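Local coordinates for PRESAN domain-containing protein (Plasmodium falciparum, PDB 7D2W) that is of unknown function but belongs to the PHIST/RESA N-terminal family of helical malaria-parasite proteins and probably works by binding other proteins, at residues A[50-55]-A[69-74]; A[63-68]-A[141-146]. All coordinates share one frame; numbering follows the deposited sequence.

Interaction 1. Residues A[50-55]-A[69-74]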
loop_
_atom_site.group_PDB
_atom_site.type_symbol
_atom_site.label_atom_id
_atom_site.label_comp_id
_atom_site.label_asym_id
_atom_site.label_seq_id
_atom_site.Cartn_x
_atom_site.Cartn_y
_atom_site.Cartn_z
ATOM N N GLU A 50 6.303 -14.854 -4.143
ATOM C CA GLU A 50 7.066 -15.090 -5.361
ATOM C C GLU A 50 6.770 -16.467 -5.944
ATOM O O GLU A 50 6.607 -16.617 -7.162
ATOM C CB GLU A 50 8.551 -14.946 -5.040
ATOM C CG GLU A 50 9.503 -14.918 -6.202
ATOM C CD GLU A 50 10.930 -14.652 -5.735
ATOM O OE1 GLU A 50 11.097 -14.106 -4.620
ATOM O OE2 GLU A 50 11.880 -14.993 -6.470
ATOM N N GLU A 51 6.715 -17.490 -5.093
ATOM C CA GLU A 51 6.454 -18.840 -5.581
ATOM C C GLU A 51 5.027 -18.979 -6.078
ATOM O O GLU A 51 4.766 -19.728 -7.021
ATOM C CB GLU A 51 6.723 -19.859 -4.480
ATOM C CG GLU A 51 8.199 -20.186 -4.310
ATOM C CD GLU A 51 8.520 -20.783 -2.950
ATOM O OE1 GLU A 51 7.632 -20.800 -2.071
ATOM O OE2 GLU A 51 9.669 -21.238 -2.759
ATOM N N LEU A 52 4.097 -18.258 -5.461
ATOM C CA LEU A 52 2.712 -18.306 -5.908
ATOM C C LEU A 52 2.556 -17.660 -7.279
ATOM O O LEU A 52 1.840 -18.180 -8.142
ATOM C CB LEU A 52 1.824 -17.630 -4.863
ATOM C CG LEU A 52 0.319 -17.730 -5.077
ATOM C CD1 LEU A 52 -0.136 -19.135 -4.772
ATOM C CD2 LEU A 52 -0.424 -16.710 -4.204
ATOM N N TYR A 53 3.227 -16.535 -7.511
ATOM C CA TYR A 53 3.097 -15.875 -8.806
ATOM C C TYR A 53 3.806 -16.642 -9.914
ATOM O O TYR A 53 3.356 -16.613 -11.065
ATOM C CB TYR A 53 3.619 -14.445 -8.714
ATOM C CG TYR A 53 2.790 -13.600 -7.751
ATOM C CD1 TYR A 53 1.502 -13.988 -7.392
ATOM C CD2 TYR A 53 3.308 -12.436 -7.185
ATOM C CE1 TYR A 53 0.739 -13.229 -6.516
ATOM C CE2 TYR A 53 2.542 -11.663 -6.311
ATOM C CZ TYR A 53 1.269 -12.070 -5.981
ATOM O OH TYR A 53 0.506 -11.316 -5.111
ATOM N N GLU A 54 4.931 -17.293 -9.601
ATOM C CA GLU A 54 5.550 -18.196 -10.567
ATOM C C GLU A 54 4.612 -19.359 -10.884
ATOM O O GLU A 54 4.394 -19.710 -12.049
ATOM C CB GLU A 54 6.891 -18.698 -10.021
ATOM C CG GLU A 54 7.949 -17.594 -9.852
ATOM C CD GLU A 54 9.110 -17.985 -8.928
ATOM O OE1 GLU A 54 8.969 -18.943 -8.137
ATOM O OE2 GLU A 54 10.167 -17.320 -8.993
ATOM N N LEU A 55 4.022 -19.946 -9.850
ATOM C CA LEU A 55 3.059 -21.024 -10.035
ATOM C C LEU A 55 1.838 -20.581 -10.827
ATOM O O LEU A 55 1.186 -21.416 -11.465
ATOM C CB LEU A 55 2.650 -21.551 -8.673
ATOM C CG LEU A 55 1.772 -22.773 -8.532
ATOM C CD1 LEU A 55 2.479 -24.026 -8.989
ATOM C CD2 LEU A 55 1.401 -22.832 -7.070
ATOM N N LEU A 69 -8.383 -24.569 -4.218
ATOM C CA LEU A 69 -8.554 -24.308 -2.789
ATOM C C LEU A 69 -7.215 -24.306 -2.068
ATOM O O LEU A 69 -7.011 -23.535 -1.125
ATOM C CB LEU A 69 -9.496 -25.342 -2.166
ATOM C CG LEU A 69 -10.916 -25.327 -2.754
ATOM C CD1 LEU A 69 -11.744 -26.546 -2.363
ATOM C CD2 LEU A 69 -11.611 -24.040 -2.350
ATOM N N ASN A 70 -6.299 -25.172 -2.495
ATOM C CA ASN A 70 -4.942 -25.193 -1.964
ATOM C C ASN A 70 -4.243 -23.851 -2.198
ATOM O O ASN A 70 -3.623 -23.305 -1.285
ATOM C CB ASN A 70 -4.169 -26.336 -2.630
ATOM C CG ASN A 70 -2.802 -26.564 -2.025
ATOM O OD1 ASN A 70 -1.841 -25.866 -2.350
ATOM N ND2 ASN A 70 -2.698 -27.568 -1.158
ATOM N N ILE A 71 -4.354 -23.328 -3.415
ATOM C CA ILE A 71 -3.782 -22.014 -3.722
ATOM C C ILE A 71 -4.364 -20.943 -2.802
ATOM O O ILE A 71 -3.632 -20.098 -2.271
ATOM C CB ILE A 71 -4.020 -21.677 -5.207
ATOM C CG1 ILE A 71 -3.073 -22.487 -6.095
ATOM C CG2 ILE A 71 -3.869 -20.188 -5.464
ATOM C CD1 ILE A 71 -3.602 -22.689 -7.496
ATOM N N TRP A 72 -5.685 -20.961 -2.590
ATOM C CA TRP A 72 -6.302 -19.975 -1.703
ATOM C C TRP A 72 -5.781 -20.081 -0.263
ATOM O O TRP A 72 -5.620 -19.064 0.421
ATOM C CB TRP A 72 -7.823 -20.134 -1.743
ATOM C CG TRP A 72 -8.592 -19.016 -1.096
ATOM C CD1 TRP A 72 -9.357 -19.096 0.037
ATOM C CD2 TRP A 72 -8.683 -17.654 -1.544
ATOM N NE1 TRP A 72 -9.914 -17.870 0.315
ATOM C CE2 TRP A 72 -9.522 -16.972 -0.637
ATOM C CE3 TRP A 72 -8.144 -16.948 -2.628
ATOM C CZ2 TRP A 72 -9.829 -15.620 -0.771
ATOM C CZ3 TRP A 72 -8.454 -15.596 -2.761
ATOM C CH2 TRP A 72 -9.300 -14.955 -1.843
ATOM N N ASN A 73 -5.519 -21.298 0.220
ATOM C CA ASN A 73 -4.934 -21.429 1.551
ATOM C C ASN A 73 -3.545 -20.800 1.605
ATOM O O ASN A 73 -3.186 -20.168 2.603
ATOM C CB ASN A 73 -4.874 -22.903 1.968
ATOM C CG ASN A 73 -6.248 -23.478 2.239
ATOM O OD1 ASN A 73 -7.195 -22.740 2.519
ATOM N ND2 ASN A 73 -6.366 -24.802 2.164
ATOM N N HIS A 74 -2.742 -20.963 0.549
ATOM C CA HIS A 74 -1.455 -20.272 0.501
ATOM C C HIS A 74 -1.648 -18.753 0.461
ATOM O O HIS A 74 -0.861 -18.006 1.053
ATOM C CB HIS A 74 -0.636 -20.733 -0.710
ATOM C CG HIS A 74 -0.118 -22.138 -0.603
ATOM N ND1 HIS A 74 0.839 -22.523 0.315
ATOM C CD2 HIS A 74 -0.434 -23.253 -1.308
ATOM C CE1 HIS A 74 1.085 -23.816 0.175
ATOM N NE2 HIS A 74 0.321 -24.284 -0.799
#

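Interaction 2. Residues A[63-68]-A[141-146]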
loop_
_atom_site.group_PDB
_atom_site.type_symbol
_atom_site.label_atom_id
_atom_site.label_comp_id
_atom_site.label_asym_id
_atom_site.label_seq_id
_atom_site.Cartn_x
_atom_site.Cartn_y
_atom_site.Cartn_z
ATOM N N PRO A 63 -7.261 -25.353 -13.141
ATOM C CA PRO A 63 -6.935 -26.632 -12.493
ATOM C C PRO A 63 -8.124 -27.152 -11.706
ATOM O O PRO A 63 -9.139 -26.449 -11.587
ATOM C CB PRO A 63 -5.770 -26.257 -11.566
ATOM C CG PRO A 63 -6.052 -24.846 -11.201
ATOM C CD PRO A 63 -6.732 -24.199 -12.395
ATOM N N PRO A 64 -8.046 -28.369 -11.159
ATOM C CA PRO A 64 -9.163 -28.887 -10.357
ATOM C C PRO A 64 -9.398 -28.031 -9.127
ATOM O O PRO A 64 -8.504 -27.327 -8.654
ATOM C CB PRO A 64 -8.707 -30.294 -9.963
ATOM C CG PRO A 64 -7.717 -30.681 -11.002
ATOM C CD PRO A 64 -7.026 -29.406 -11.410
ATOM N N ARG A 65 -10.625 -28.125 -8.595
ATOM C CA ARG A 65 -11.046 -27.236 -7.512
ATOM C C ARG A 65 -10.195 -27.430 -6.258
ATOM O O ARG A 65 -9.834 -26.448 -5.593
ATOM C CB ARG A 65 -12.529 -27.461 -7.201
ATOM C CG ARG A 65 -12.906 -27.147 -5.760
ATOM C CD ARG A 65 -14.359 -27.455 -5.480
ATOM N NE ARG A 65 -15.224 -26.452 -6.083
ATOM C CZ ARG A 65 -15.917 -25.555 -5.396
ATOM N NH1 ARG A 65 -15.861 -25.538 -4.072
ATOM N NH2 ARG A 65 -16.668 -24.678 -6.038
ATOM N N THR A 66 -9.862 -28.688 -5.921
ATOM C CA THR A 66 -8.945 -28.956 -4.811
ATOM C C THR A 66 -7.653 -28.166 -4.962
ATOM O O THR A 66 -7.127 -27.611 -3.989
ATOM C CB THR A 66 -8.619 -30.450 -4.732
ATOM O OG1 THR A 66 -9.779 -31.182 -4.334
ATOM C CG2 THR A 66 -7.486 -30.701 -3.734
ATOM N N TYR A 67 -7.124 -28.117 -6.178
ATOM C CA TYR A 67 -5.923 -27.336 -6.439
ATOM C C TYR A 67 -6.185 -25.868 -6.162
ATOM O O TYR A 67 -5.420 -25.201 -5.456
ATOM C CB TYR A 67 -5.489 -27.561 -7.890
ATOM C CG TYR A 67 -4.062 -27.187 -8.245
ATOM C CD1 TYR A 67 -3.357 -26.233 -7.523
ATOM C CD2 TYR A 67 -3.442 -27.767 -9.338
ATOM C CE1 TYR A 67 -2.068 -25.884 -7.877
ATOM C CE2 TYR A 67 -2.160 -27.429 -9.703
ATOM C CZ TYR A 67 -1.475 -26.483 -8.974
ATOM O OH TYR A 67 -0.194 -26.133 -9.342
ATOM N N LEU A 68 -7.291 -25.349 -6.700
ATOM C CA LEU A 68 -7.640 -23.951 -6.476
ATOM C C LEU A 68 -7.805 -23.638 -4.992
ATOM O O LEU A 68 -7.405 -22.558 -4.533
ATOM C CB LEU A 68 -8.916 -23.619 -7.250
ATOM C CG LEU A 68 -8.653 -23.533 -8.756
ATOM C CD1 LEU A 68 -9.941 -23.256 -9.514
ATOM C CD2 LEU A 68 -7.604 -22.461 -9.061
ATOM N N ASN A 141 -17.632 -17.652 -5.182
ATOM C CA ASN A 141 -18.547 -17.280 -6.255
ATOM C C ASN A 141 -17.861 -17.356 -7.615
ATOM O O ASN A 141 -18.452 -17.831 -8.589
ATOM C CB ASN A 141 -19.126 -15.891 -5.990
ATOM C CG ASN A 141 -20.063 -15.874 -4.788
ATOM O OD1 ASN A 141 -20.217 -16.883 -4.097
ATOM N ND2 ASN A 141 -20.690 -14.731 -4.534
ATOM N N LEU A 142 -16.608 -16.908 -7.696
ATOM C CA LEU A 142 -15.842 -17.049 -8.929
ATOM C C LEU A 142 -15.711 -18.508 -9.331
ATOM O O LEU A 142 -15.903 -18.863 -10.498
ATOM C CB LEU A 142 -14.461 -16.435 -8.746
ATOM C CG LEU A 142 -13.868 -15.663 -9.911
ATOM C CD1 LEU A 142 -14.867 -14.661 -10.447
ATOM C CD2 LEU A 142 -12.639 -14.953 -9.409
ATOM N N LEU A 143 -15.364 -19.367 -8.375
ATOM C CA LEU A 143 -15.241 -20.790 -8.669
ATOM C C LEU A 143 -16.553 -21.352 -9.198
ATOM O O LEU A 143 -16.583 -22.044 -10.223
ATOM C CB LEU A 143 -14.809 -21.552 -7.415
ATOM C CG LEU A 143 -13.411 -21.277 -6.854
ATOM C CD1 LEU A 143 -13.005 -22.385 -5.907
ATOM C CD2 LEU A 143 -12.381 -21.095 -7.961
ATOM N N ASN A 144 -17.654 -21.057 -8.508
ATOM C CA ASN A 144 -18.920 -21.696 -8.843
ATOM C C ASN A 144 -19.430 -21.257 -10.208
ATOM O O ASN A 144 -20.110 -22.030 -10.887
ATOM C CB ASN A 144 -19.948 -21.417 -7.742
ATOM C CG ASN A 144 -19.578 -22.082 -6.417
ATOM O OD1 ASN A 144 -18.817 -23.049 -6.390
ATOM N ND2 ASN A 144 -20.116 -21.562 -5.316
ATOM N N LYS A 145 -19.089 -20.046 -10.647
ATOM C CA LYS A 145 -19.507 -19.585 -11.965
ATOM C C LYS A 145 -18.528 -19.988 -13.061
ATOM O O LYS A 145 -18.665 -19.504 -14.194
ATOM C CB LYS A 145 -19.695 -18.070 -11.986
ATOM C CG LYS A 145 -18.396 -17.250 -12.111
ATOM C CD LYS A 145 -18.695 -15.802 -12.508
ATOM C CE LYS A 145 -17.426 -15.066 -12.930
ATOM N NZ LYS A 145 -17.528 -13.593 -12.714
ATOM N N LYS A 146 -17.565 -20.859 -12.744
ATOM C CA LYS A 146 -16.597 -21.403 -13.697
ATOM C C LYS A 146 -15.905 -20.296 -14.496
ATOM O O LYS A 146 -15.962 -20.247 -15.720
ATOM C CB LYS A 146 -17.276 -22.424 -14.615
ATOM C CG LYS A 146 -18.181 -23.409 -13.895
ATOM C CD LYS A 146 -17.405 -24.323 -12.930
ATOM C CE LYS A 146 -16.198 -25.011 -13.581
ATOM N NZ LYS A 146 -16.522 -26.411 -14.003
#

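Interaction 1. Residues A[50-55]-A[69-74]
Leu52 of helix 49-58 reaches Ile71 of helix 65-93 with a single methyl, its CD1 lying 3.9 Å from CG2 of the isoleucine. The two aliphatic side chains meet at a slant, and the closest approach is between the end of one branched chain and the short branch of the other. The same Leu52 CD1 also comes within 4.4 Å of His74 CB, one helical turn further on, so that it touches the root of the histidine side chain. A turn along helix 49-58, Leu55 adds a looser approach, with its CD2 4.6 Å from Ile71 CG1.

Torsions explain why these atoms are the ones that touch. Leu52 already points its CB at helix 65-93, and with CG anti to the backbone N (chi1 -173°) the isobutyl group is carried outward across the gap. The CB of Ile71 points to the side of helix 49-58 rather than at it; with CG1 beside the backbone N (chi1 -75°), CG2 takes the position anti to N and meets the leucine. Ile71 has a second conformer, so the finer detail of this approach holds for one of its two states.

The nearest CA pair across the segments is that of Leu52 and Ile71, 7.8 Å apart, and the two segments run in roughly opposite directions. Further out, helix 149-181 closes the layer, Ile160 resting on Leu52 and Ile156 on Ile71. Leu47, in the short segment before the first helix, packs on both Leu55 and His74, while Gln46 hydrogen-bonds to the His74 carbonyl oxygen. A short amphipathic helix laid antiparallel on longer ones through a small apolar patch is the arrangement here, and it builds part of the four-helix bundle of this PRESAN domain.

Interaction 2. Residues A[63-68]-A[141-146]
Leu143 and Leu68 provide the apolar part of this contact, with Leu68 CD1 and Leu143 CD2 3.6 Å apart. The two side chains pass each other in opposite directions, each pointing its CB at the facing helix. Both place CG beside the backbone N and anti to the carbonyl carbon. Leu68 then meets its partner with the extended CD1 branch, whereas Leu143 answers with CD2 and sends its own CD1 over the Arg65 guanidinium. The CA atoms of Arg65 and Leu143, the nearest backbone pair, are separated by 7.8 Å.

The polar part lies at the exposed margin. Arg65 extends from the first turn of helix 65-93 and bends at chi3 (-74°), which brings its guanidinium over Leu143 and up to Asn144. Leu143 CD1 sits 4.3 Å above the centre of one guanidinium face, and Leu143 CB is 3.9 Å from Arg65 NH2. At the guanidinium edge, Arg65 NH2 donates to Asn144 OD1 over 2.7 Å. The two flat groups are almost coplanar, 8° apart, yet the hydrogen bond is weak because its N-H...O angle is only 120°: the atoms are close, but the proton points well aside of the acceptor.

Among the backbone bonds, Leu68 N to Pro64 O, the carbonyl of the N-cap residue, belongs to the first turn of helix 65-93. At the end of helix 117-144, Lys146 N bonds to Leu143 O as the chain turns out of the helix, with Lys146 in left-handed backbone geometry. Val62 packs on Leu68 from the preceding loop.

In chemical terms, the leucine pair supplies the buried contact, whereas the arginine spends its apolar face on Leu143 and its edge on an uncharged amide; that bent bond probably adds orientation more than strength at the surface.

Helix 65-93 is shared: its first turn faces helix 117-144 in interaction 2, and the next turn and a half faces helix 49-58 in interaction 1. The centres of the two contacts are about 14 Å apart, on the same side of the chain's centre. They meet directly where Leu55 CD1 packs 3.4 Å from Tyr67 OH, and again where Leu69 CD2 lies 4.2 Å from Leu143 CD1. The segments alternate along the chain, and at their closest ends those of interaction 1 are 14 residues apart and those of interaction 2 are 73. Both contacts help assemble the same end of the helical bundle.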